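Local coordinates for protein gamma-glutamyltranspeptidase (Ggt) (Helicobacter pylori 26695, PDB 5BPK) that probably cleaves the gamma-glutamyl bond of glutathione and related compounds and transfers the glutamyl group to water or an acceptor, as an N-terminal nucleophile hydrolase, at residues Ile97-Thr100 and Val101-Ile105; Asn114-Glu117 and Ala118-Pro122; Asn38-Met41 and Asp42-Ser45; Val104-Asn107 and Val108-Asn112. One frame throughout, in Å; residues are numbered along the deposited sequence.

Contact 1. Residues Ile97-Thr100 and Val101-Ile105; sequences IITT and VLQVI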
loop_
_atom_site.group_PDB
_atom_site.type_symbol
_atom_site.label_atom_id
_atom_site.label_comp_id
_atom_site.label_asym_id
_atom_site.label_seq_id
_atom_site.Cartn_x
_atom_site.Cartn_y
_atom_site.Cartn_z
ATOM N N ILE B 97 2.556 5.953 -4.421
ATOM C CA ILE B 97 1.951 6.007 -3.088
ATOM C C ILE B 97 2.468 7.200 -2.297
ATOM O O ILE B 97 1.681 7.955 -1.710
ATOM C CB ILE B 97 2.203 4.728 -2.283
ATOM C CG1 ILE B 97 1.431 3.569 -2.911
ATOM C CG2 ILE B 97 1.774 4.928 -0.812
ATOM C CD1 ILE B 97 1.725 2.241 -2.284
ATOM N N ILE B 98 3.794 7.361 -2.283
ATOM C CA ILE B 98 4.433 8.336 -1.412
ATOM C C ILE B 98 3.931 9.723 -1.758
ATOM O O ILE B 98 3.559 10.513 -0.872
ATOM C CB ILE B 98 5.965 8.294 -1.537
ATOM C CG1 ILE B 98 6.482 6.912 -1.130
ATOM C CG2 ILE B 98 6.597 9.389 -0.694
ATOM C CD1 ILE B 98 7.902 6.661 -1.521
ATOM N N THR B 99 3.877 10.013 -3.055
ATOM C CA THR B 99 3.486 11.348 -3.487
ATOM C C THR B 99 1.966 11.576 -3.337
ATOM O O THR B 99 1.529 12.674 -2.974
ATOM C CB THR B 99 3.972 11.620 -4.927
ATOM O OG1 THR B 99 3.410 10.659 -5.827
ATOM C CG2 THR B 99 5.519 11.572 -4.998
ATOM N N THR B 100 1.165 10.532 -3.564
ATOM C CA THR B 100 -0.279 10.631 -3.356
ATOM C C THR B 100 -0.597 10.970 -1.896
ATOM O O THR B 100 -1.354 11.906 -1.620
ATOM C CB THR B 100 -0.991 9.322 -3.765
ATOM O OG1 THR B 100 -1.062 9.256 -5.199
ATOM C CG2 THR B 100 -2.397 9.241 -3.194
ATOM N N VAL B 101 0.020 10.236 -0.969
ATOM C CA VAL B 101 -0.277 10.440 0.451
ATOM C C VAL B 101 0.192 11.840 0.917
ATOM O O VAL B 101 -0.523 12.533 1.636
ATOM C CB VAL B 101 0.313 9.295 1.322
ATOM C CG1 VAL B 101 0.197 9.616 2.801
ATOM C CG2 VAL B 101 -0.398 7.959 1.006
ATOM N N LEU B 102 1.389 12.242 0.481
ATOM C CA LEU B 102 1.930 13.582 0.746
ATOM C C LEU B 102 0.940 14.679 0.357
ATOM O O LEU B 102 0.709 15.626 1.104
ATOM C CB LEU B 102 3.250 13.753 -0.048
ATOM C CG LEU B 102 4.047 15.054 -0.176
ATOM C CD1 LEU B 102 3.404 16.067 -1.076
ATOM C CD2 LEU B 102 4.323 15.622 1.191
ATOM N N GLN B 103 0.356 14.541 -0.827
ATOM C CA GLN B 103 -0.518 15.564 -1.365
ATOM C C GLN B 103 -1.809 15.678 -0.558
ATOM O O GLN B 103 -2.255 16.789 -0.258
ATOM C CB GLN B 103 -0.764 15.327 -2.867
ATOM C CG GLN B 103 0.456 15.714 -3.696
ATOM C CD GLN B 103 0.384 15.289 -5.142
ATOM O OE1 GLN B 103 -0.063 16.065 -6.008
ATOM N NE2 GLN B 103 0.813 14.048 -5.427
ATOM N N VAL B 104 -2.385 14.544 -0.169
ATOM C CA VAL B 104 -3.614 14.562 0.631
ATOM C C VAL B 104 -3.357 15.265 1.961
ATOM O O VAL B 104 -4.123 16.144 2.380
ATOM C CB VAL B 104 -4.187 13.146 0.852
ATOM C CG1 VAL B 104 -5.374 13.174 1.826
ATOM C CG2 VAL B 104 -4.598 12.527 -0.480
ATOM N N ILE B 105 -2.258 14.897 2.613
ATOM C CA ILE B 105 -1.896 15.514 3.882
ATOM C C ILE B 105 -1.668 17.029 3.754
ATOM O O ILE B 105 -2.176 17.812 4.564
ATOM C CB ILE B 105 -0.657 14.837 4.511
ATOM C CG1 ILE B 105 -0.990 13.393 4.889
ATOM C CG2 ILE B 105 -0.183 15.634 5.735
ATOM C CD1 ILE B 105 0.198 12.584 5.356
#
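Q103 folds back over the turn before it and grips the carbonyl oxygen of T99 with both its backbone and its side chain, within the long helix 96-109. Its CB lies 3.5 Å from T99 O, and CG, turned beside its own backbone N and anti to the carbonyl carbon (chi1 -75°), comes still closer to that oxygen. CD follows at 3.6 Å from T99 O, and the amide ends with NE2 donating to T99 O at 2.9 Å. The bond is fairly straight at the hydrogen (163°) and T99 O lies almost in the plane of the Q103 amide. Seen from the acceptor, however, NE2 sits well above the carbonyl plane, while Q103 N, the ordinary helical donor, arrives from the opposite face. Two donors therefore hold T99 O, and NE2 also donates to F124 O, which fixes the rotation of the amide and ties the helix to the chain after helix 115-120. T99 OG1 bonds to H125 in the same region.

On another side of the helix I97 and V101 lie side by side, CG2 to CG2 at 4.1 Å, and I97 itself touches the bound dihydrooxazole inhibitor, so this first turn forms part of the ligand pocket. V101 and V104 pack on V89 of strand 84-89, and V101 also meets T77 of strand 77-81. I98, T99, V101 and L102 touch Y323, L289 and L293 of the neighbouring Ggt chain, leaving the helix wedged between the sheet and that subunit.

Contact 2. Residues Asn114-Glu117 and Ala118-Pro122; sequences NISE and AVSAP. With EDO (1,2-ethanediol), chain S; EDO (1,2-ethanediol), chain H.
A118 N donates to N114 O at 2.8 Å, the first backbone bond of the short helix 115-120. N114 and E117 form a capping box at its start. E117 N donates to N114 OD1 at 2.9 Å, nearly straight at the hydrogen (173°), and in return N114 N donates at 2.9 Å to E117 OE1, which accepts on the lone pair facing away from OE2. E117 reaches back because its CG stands beside its own backbone N, anti to the carbonyl carbon (chi1 -68°). The carboxylate thus lies at the helix N terminus, where the helix dipole would probably favour its negative charge. The backbone bonds run on to that from A121 N to E117 O, A121 being the first residue to leave helical geometry.

The close-packed side is apolar. I115 CD1 approaches A118 CB, and these two with V119 face the rest of the fold: A118 settles on V104 and V108 of helix 96-109, I115 also touches V108, and I115 and V119 rest against S181 of strand 176-181. V119 CG2 lies only 3.2 Å from I115 O.

The other side is polar and looser. S116 OG is bonded to Y29 O of the neighbouring Ggt chain and accepts from O1 of one 1,2-ethanediol at 3.2 Å, while E117 and S120 are only partly buried. The S120 side chain adopts two conformers, but its backbone is held firmly, S120 N donating to S116 O at 2.9 Å.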
loop_
_atom_site.group_PDB
_atom_site.type_symbol
_atom_site.label_atom_id
_atom_site.label_comp_id
_atom_site.label_asym_id
_atom_site.label_seq_id
_atom_site.Cartn_x
_atom_site.Cartn_y
_atom_site.Cartn_z
ATOM N N ASN B 114 -11.216 20.217 3.177
ATOM C CA ASN B 114 -11.848 19.108 3.872
ATOM C C ASN B 114 -11.336 17.789 3.279
ATOM O O ASN B 114 -10.623 17.775 2.267
ATOM C CB ASN B 114 -13.385 19.228 3.937
ATOM C CG ASN B 114 -14.093 18.908 2.632
ATOM O OD1 ASN B 114 -13.713 17.997 1.888
ATOM N ND2 ASN B 114 -15.185 19.631 2.377
ATOM N N ILE B 115 -11.609 16.682 3.947
ATOM C CA ILE B 115 -10.968 15.433 3.545
ATOM C C ILE B 115 -11.425 14.951 2.169
ATOM O O ILE B 115 -10.639 14.333 1.443
ATOM C CB ILE B 115 -11.097 14.328 4.631
ATOM C CG1 ILE B 115 -10.104 13.190 4.379
ATOM C CG2 ILE B 115 -12.539 13.805 4.760
ATOM C CD1 ILE B 115 -8.661 13.648 4.334
ATOM N N SER B 116 -12.676 15.244 1.794
ATOM C CA SER B 116 -13.156 14.925 0.449
ATOM C C SER B 116 -12.434 15.732 -0.636
ATOM O O SER B 116 -12.007 15.186 -1.661
ATOM C CB SER B 116 -14.666 15.126 0.342
ATOM O OG SER B 116 -15.106 14.816 -0.956
ATOM N N GLU B 117 -12.312 17.035 -0.400
ATOM C CA GLU B 117 -11.573 17.922 -1.293
ATOM C C GLU B 117 -10.101 17.495 -1.403
ATOM O O GLU B 117 -9.530 17.427 -2.512
ATOM C CB GLU B 117 -11.665 19.358 -0.799
ATOM C CG GLU B 117 -13.067 19.959 -0.899
ATOM C CD GLU B 117 -13.212 21.274 -0.133
ATOM O OE1 GLU B 117 -12.562 21.462 0.922
ATOM O OE2 GLU B 117 -13.988 22.126 -0.594
ATOM N N ALA B 118 -9.491 17.202 -0.258
ATOM C CA ALA B 118 -8.085 16.806 -0.222
ATOM C C ALA B 118 -7.827 15.544 -1.047
ATOM O O ALA B 118 -6.773 15.420 -1.684
ATOM C CB ALA B 118 -7.611 16.609 1.216
ATOM N N VAL B 119 -8.771 14.600 -1.006
ATOM C CA VAL B 119 -8.661 13.356 -1.782
ATOM C C VAL B 119 -8.974 13.534 -3.288
ATOM O O VAL B 119 -8.254 13.004 -4.144
ATOM C CB VAL B 119 -9.541 12.243 -1.173
ATOM C CG1 VAL B 119 -9.623 11.014 -2.093
ATOM C CG2 VAL B 119 -9.016 11.846 0.221
ATOM N N SER B 120 -10.041 14.260 -3.610
ATOM C CA SER B 120 -10.432 14.444 -5.012
ATOM C C SER B 120 -9.459 15.320 -5.801
ATOM O O SER B 120 -9.332 15.160 -7.015
ATOM C CB SER B 120 -11.831 15.042 -5.100
ATOM O OG SER B 120 -12.801 14.111 -4.660
ATOM N N ALA B 121 -8.782 16.238 -5.116
ATOM C CA ALA B 121 -7.893 17.210 -5.774
ATOM C C ALA B 121 -6.905 16.517 -6.714
ATOM O O ALA B 121 -6.318 15.485 -6.348
ATOM C CB ALA B 121 -7.137 18.033 -4.746
ATOM N N PRO B 122 -6.730 17.069 -7.928
ATOM C CA PRO B 122 -5.765 16.482 -8.852
ATOM C C PRO B 122 -4.360 16.370 -8.259
ATOM O O PRO B 122 -3.962 17.211 -7.455
ATOM C CB PRO B 122 -5.774 17.463 -10.024
ATOM C CG PRO B 122 -7.207 17.922 -10.065
ATOM C CD PRO B 122 -7.559 18.095 -8.597
HETATM C C1 EDO S . -16.707 11.849 -1.099
HETATM O O1 EDO S . -15.355 11.724 -1.594
HETATM C C2 EDO S . -16.818 11.168 0.259
HETATM O O2 EDO S . -16.451 9.788 0.175
HETATM C C1 EDO H . -16.402 15.276 -7.490
HETATM O O1 EDO H . -17.081 14.216 -8.195
HETATM C C2 EDO H . -15.404 14.697 -6.476
HETATM O O2 EDO H . -15.954 14.625 -5.138
#

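Contact 3. Residues Asn38-Met41 and Asp42-Ser45; sequences NNEM and DDFS. With 4UD ((2S)-amino[(5S)-4,5-dihydro-1,2-oxazol-5-yl]acetic acid), chain O.
E40 and D43 run side by side in the same direction and bring their carboxylates together over the amino group of the bound dihydrooxazole inhibitor, the two planes turned 55° apart. E40 OE2 and D43 OD2 stand 3.3 Å from each other, two acceptors that share the inhibitor's amino group, which probably offsets their repulsion: N7 donates to D43 OD2 at 2.7 Å and, weakly, to E40 OE2 at 2.8 Å. R103 of the neighbouring Ggt chain makes salt bridges to the same two oxygens. E40 gets there by an unusual first torsion, chi1 -134°, followed by a bend at chi2.

The backbone beneath is a short 3-10 turn opened by an Asx turn, in which E40 N donates to N38 OD1 in its carbonyl plane and on a lone pair. Bonds three residues apart follow, among them D43 N to E40 O at 3.0 Å. This tight winding puts E40 and D43 on one flank, where they form part of the inhibitor's pocket.

M41 and F44 likewise point the same way, in a Met-aromatic contact at the ring edge. M41 SD is 5.0 Å from the F44 ring centroid, 84° off the ring normal, and 3.8 Å from F44 CE2. M41 curls through bends at chi2 and chi3, bringing its CE within 4.0 Å of F44 CE2, displaced to one side of the ring plane.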
loop_
_atom_site.group_PDB
_atom_site.type_symbol
_atom_site.label_atom_id
_atom_site.label_comp_id
_atom_site.label_asym_id
_atom_site.label_seq_id
_atom_site.Cartn_x
_atom_site.Cartn_y
_atom_site.Cartn_z
ATOM N N ASN B 38 0.965 -13.611 -4.400
ATOM C CA ASN B 38 1.597 -12.331 -4.687
ATOM C C ASN B 38 2.691 -12.462 -5.734
ATOM O O ASN B 38 3.230 -13.553 -5.944
ATOM C CB ASN B 38 2.184 -11.737 -3.407
ATOM C CG ASN B 38 3.355 -12.543 -2.876
ATOM O OD1 ASN B 38 4.498 -12.337 -3.298
ATOM N ND2 ASN B 38 3.077 -13.489 -1.969
ATOM N N ASN B 39 3.009 -11.350 -6.398
ATOM C CA ASN B 39 4.282 -11.242 -7.124
ATOM C C ASN B 39 5.174 -10.179 -6.477
ATOM O O ASN B 39 5.785 -9.331 -7.146
ATOM C CB ASN B 39 4.103 -11.098 -8.654
ATOM C CG ASN B 39 3.321 -9.859 -9.087
ATOM O OD1 ASN B 39 2.738 -9.144 -8.282
ATOM N ND2 ASN B 39 3.292 -9.627 -10.398
ATOM N N GLU B 40 5.256 -10.250 -5.148
ATOM C CA GLU B 40 6.024 -9.273 -4.384
ATOM C C GLU B 40 7.533 -9.379 -4.616
ATOM O O GLU B 40 8.272 -8.447 -4.285
ATOM C CB GLU B 40 5.726 -9.375 -2.880
ATOM C CG GLU B 40 5.485 -8.042 -2.193
ATOM C CD GLU B 40 4.133 -7.445 -2.570
ATOM O OE1 GLU B 40 3.082 -8.106 -2.330
ATOM O OE2 GLU B 40 4.124 -6.324 -3.108
ATOM N N MET B 41 8.011 -10.487 -5.177
ATOM C CA MET B 41 9.456 -10.585 -5.458
ATOM C C MET B 41 9.944 -9.523 -6.437
ATOM O O MET B 41 11.112 -9.164 -6.399
ATOM C CB MET B 41 9.853 -11.986 -5.939
ATOM C CG MET B 41 9.595 -13.085 -4.903
ATOM S SD MET B 41 10.604 -12.972 -3.394
ATOM C CE MET B 41 12.198 -13.545 -4.007
ATOM N N ASP B 42 9.062 -9.008 -7.296
ATOM C CA ASP B 42 9.425 -7.907 -8.214
ATOM C C ASP B 42 9.704 -6.563 -7.508
ATOM O O ASP B 42 10.158 -5.608 -8.138
ATOM C CB ASP B 42 8.344 -7.700 -9.288
ATOM C CG ASP B 42 8.809 -6.780 -10.412
ATOM O OD1 ASP B 42 9.727 -7.185 -11.164
ATOM O OD2 ASP B 42 8.272 -5.648 -10.532
ATOM N N ASP B 43 9.381 -6.459 -6.225
ATOM C CA ASP B 43 9.744 -5.266 -5.468
ATOM C C ASP B 43 11.199 -5.278 -5.004
ATOM O O ASP B 43 11.687 -4.257 -4.537
ATOM C CB ASP B 43 8.805 -5.053 -4.286
ATOM C CG ASP B 43 7.496 -4.384 -4.681
ATOM O OD1 ASP B 43 7.311 -4.002 -5.857
ATOM O OD2 ASP B 43 6.642 -4.245 -3.788
ATOM N N PHE B 44 11.879 -6.417 -5.118
ATOM C CA PHE B 44 13.352 -6.446 -5.006
ATOM C C PHE B 44 13.977 -5.849 -6.257
ATOM O O PHE B 44 13.366 -5.828 -7.330
ATOM C CB PHE B 44 13.893 -7.871 -4.867
ATOM C CG PHE B 44 13.714 -8.481 -3.499
ATOM C CD1 PHE B 44 14.439 -8.004 -2.415
ATOM C CD2 PHE B 44 12.843 -9.551 -3.301
ATOM C CE1 PHE B 44 14.300 -8.567 -1.157
ATOM C CE2 PHE B 44 12.706 -10.128 -2.048
ATOM C CZ PHE B 44 13.430 -9.628 -0.970
ATOM N N SER B 45 15.219 -5.401 -6.123
ATOM C CA SER B 45 16.064 -5.190 -7.288
ATOM C C SER B 45 16.572 -6.564 -7.704
ATOM O O SER B 45 17.344 -7.195 -6.975
ATOM C CB SER B 45 17.222 -4.243 -6.979
ATOM O OG SER B 45 18.049 -4.094 -8.120
HETATM C C3 4UD O . 0.325 -1.446 -4.401
HETATM C C4 4UD O . 2.345 -2.037 -3.695
HETATM C C5 4UD O . 1.346 -2.472 -4.751
HETATM C C6 4UD O . 3.820 -2.309 -4.024
HETATM C C8 4UD O . 4.616 -1.888 -2.810
HETATM O O9 4UD O . 4.733 -2.621 -1.857
HETATM O O10 4UD O . 5.208 -0.672 -2.768
HETATM N N7 4UD O . 4.044 -3.744 -4.249
HETATM O O2 4UD O . 2.187 -0.625 -3.574
HETATM N N1 4UD O . 0.873 -0.470 -3.758
#

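Contact 4. Residues Val104-Asn107 and Val108-Asn112; sequences VISN and VIDYN. With EDO (1,2-ethanediol), chain V.
S106 and D110 join side chain to side chain one turn apart, toward the C-terminal part of the helix that begins at 96. S106 OG donates to D110 OD2 at 2.6 Å, on the lone pair that faces away from the other carboxylate oxygen, and accepts from O1 of a 1,2-ethanediol at 2.7 Å. The S106 hydroxyl, set anti to its own N (chi1 172°), is thus used both ways. D110 is better supplied still: OD2 also takes a bond from Y271 OH, and OD1 forms a salt bridge with R272, both of the neighbouring Ggt chain.

S106 O accepts from D110 N at 2.7 Å, with a weak further bond from Y111 N, whose hydrogen is shared with N107 O, also weakly. Earlier in the helix V108 N and I109 N are taken by V104 O and I105 O.

N107 and Y111 meet with their amide and ring planes 38° apart. N107 OD1 lies at the ring edge, 3.5 Å from Y111 CD2, while N107 ND2 donates to A118 O of the following helix. D110 CB covers one face of the ring, 3.8 Å above its centre, and Y111 OH shares a hydrogen bond with O2 of the same ethanediol at 2.8 Å. With both of its carboxylate oxygens engaged across the subunit boundary, D110 probably remains charged, and the direct bond from S106 OG probably limits the rotation of its carboxylate.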
loop_
_atom_site.group_PDB
_atom_site.type_symbol
_atom_site.label_atom_id
_atom_site.label_comp_id
_atom_site.label_asym_id
_atom_site.label_seq_id
_atom_site.Cartn_x
_atom_site.Cartn_y
_atom_site.Cartn_z
ATOM N N VAL B 104 -2.385 14.544 -0.169
ATOM C CA VAL B 104 -3.614 14.562 0.631
ATOM C C VAL B 104 -3.357 15.265 1.961
ATOM O O VAL B 104 -4.123 16.144 2.380
ATOM C CB VAL B 104 -4.187 13.146 0.852
ATOM C CG1 VAL B 104 -5.374 13.174 1.826
ATOM C CG2 VAL B 104 -4.598 12.527 -0.480
ATOM N N ILE B 105 -2.258 14.897 2.613
ATOM C CA ILE B 105 -1.896 15.514 3.882
ATOM C C ILE B 105 -1.668 17.029 3.754
ATOM O O ILE B 105 -2.176 17.812 4.564
ATOM C CB ILE B 105 -0.657 14.837 4.511
ATOM C CG1 ILE B 105 -0.990 13.393 4.889
ATOM C CG2 ILE B 105 -0.183 15.634 5.735
ATOM C CD1 ILE B 105 0.198 12.584 5.356
ATOM N N SER B 106 -0.899 17.430 2.749
ATOM C CA SER B 106 -0.629 18.839 2.483
ATOM C C SER B 106 -1.914 19.589 2.165
ATOM O O SER B 106 -2.100 20.718 2.609
ATOM C CB SER B 106 0.357 18.972 1.316
ATOM O OG SER B 106 0.526 20.319 0.900
ATOM N N ASN B 107 -2.795 18.973 1.375
ATOM C CA ASN B 107 -4.048 19.635 1.013
ATOM C C ASN B 107 -4.869 20.007 2.251
ATOM O O ASN B 107 -5.477 21.075 2.308
ATOM C CB ASN B 107 -4.870 18.770 0.066
ATOM C CG ASN B 107 -4.294 18.724 -1.345
ATOM O OD1 ASN B 107 -3.480 19.576 -1.731
ATOM N ND2 ASN B 107 -4.718 17.722 -2.127
ATOM N N VAL B 108 -4.912 19.116 3.234
ATOM C CA VAL B 108 -5.540 19.457 4.501
ATOM C C VAL B 108 -4.751 20.518 5.293
ATOM O O VAL B 108 -5.301 21.547 5.685
ATOM C CB VAL B 108 -5.750 18.215 5.388
ATOM C CG1 VAL B 108 -6.339 18.624 6.762
ATOM C CG2 VAL B 108 -6.644 17.201 4.680
ATOM N N ILE B 109 -3.477 20.240 5.575
ATOM C CA ILE B 109 -2.693 21.088 6.492
ATOM C C ILE B 109 -2.308 22.437 5.882
ATOM O O ILE B 109 -2.442 23.485 6.525
ATOM C CB ILE B 109 -1.428 20.362 6.992
ATOM C CG1 ILE B 109 -1.842 19.199 7.906
ATOM C CG2 ILE B 109 -0.513 21.315 7.740
ATOM C CD1 ILE B 109 -0.700 18.264 8.339
ATOM N N ASP B 110 -1.837 22.414 4.638
ATOM C CA ASP B 110 -1.407 23.638 3.974
ATOM C C ASP B 110 -2.558 24.463 3.426
ATOM O O ASP B 110 -2.542 25.693 3.545
ATOM C CB ASP B 110 -0.418 23.328 2.857
ATOM C CG ASP B 110 0.889 22.819 3.387
ATOM O OD1 ASP B 110 1.451 23.498 4.265
ATOM O OD2 ASP B 110 1.342 21.750 2.935
ATOM N N TYR B 111 -3.550 23.800 2.839
ATOM C CA TYR B 111 -4.577 24.503 2.072
ATOM C C TYR B 111 -5.978 24.492 2.699
ATOM O O TYR B 111 -6.894 25.113 2.164
ATOM C CB TYR B 111 -4.594 23.976 0.638
ATOM C CG TYR B 111 -3.230 23.990 -0.033
ATOM C CD1 TYR B 111 -2.398 25.103 0.055
ATOM C CD2 TYR B 111 -2.772 22.886 -0.757
ATOM C CE1 TYR B 111 -1.157 25.116 -0.545
ATOM C CE2 TYR B 111 -1.524 22.891 -1.366
ATOM C CZ TYR B 111 -0.720 24.017 -1.260
ATOM O OH TYR B 111 0.521 24.038 -1.848
ATOM N N ASN B 112 -6.127 23.813 3.842
ATOM C CA ASN B 112 -7.384 23.787 4.602
ATOM C C ASN B 112 -8.552 23.202 3.805
ATOM O O ASN B 112 -9.710 23.616 3.957
ATOM C CB ASN B 112 -7.721 25.190 5.132
ATOM C CG ASN B 112 -8.698 25.172 6.297
ATOM O OD1 ASN B 112 -8.691 24.261 7.128
ATOM N ND2 ASN B 112 -9.538 26.200 6.369
HETATM C C1 EDO V . 2.197 20.620 -2.115
HETATM O O1 EDO V . 0.896 20.112 -1.781
HETATM C C2 EDO V . 2.279 21.085 -3.564
HETATM O O2 EDO V . 1.504 22.270 -3.713
#

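From the N terminus, contact 3 comes first, a turn in the long loop between strands 13-19 and 77-81. Contact 1 follows on helix 96-109, its centre about 22 Å from that of contact 3, yet I97 meets the same inhibitor as E40 and D43. Contact 4 takes up the helix where contact 1 ends, sharing V104 and I105, and carries it toward its C-terminal part. Contact 2 then spans helix 115-120 with its cap and exit. None of the four nests with or crosses another; each closes only a local turn. V104, V108 and N107 join both helices through A118, while contacts 2 and 3 lie on opposite sides of the chain's centre.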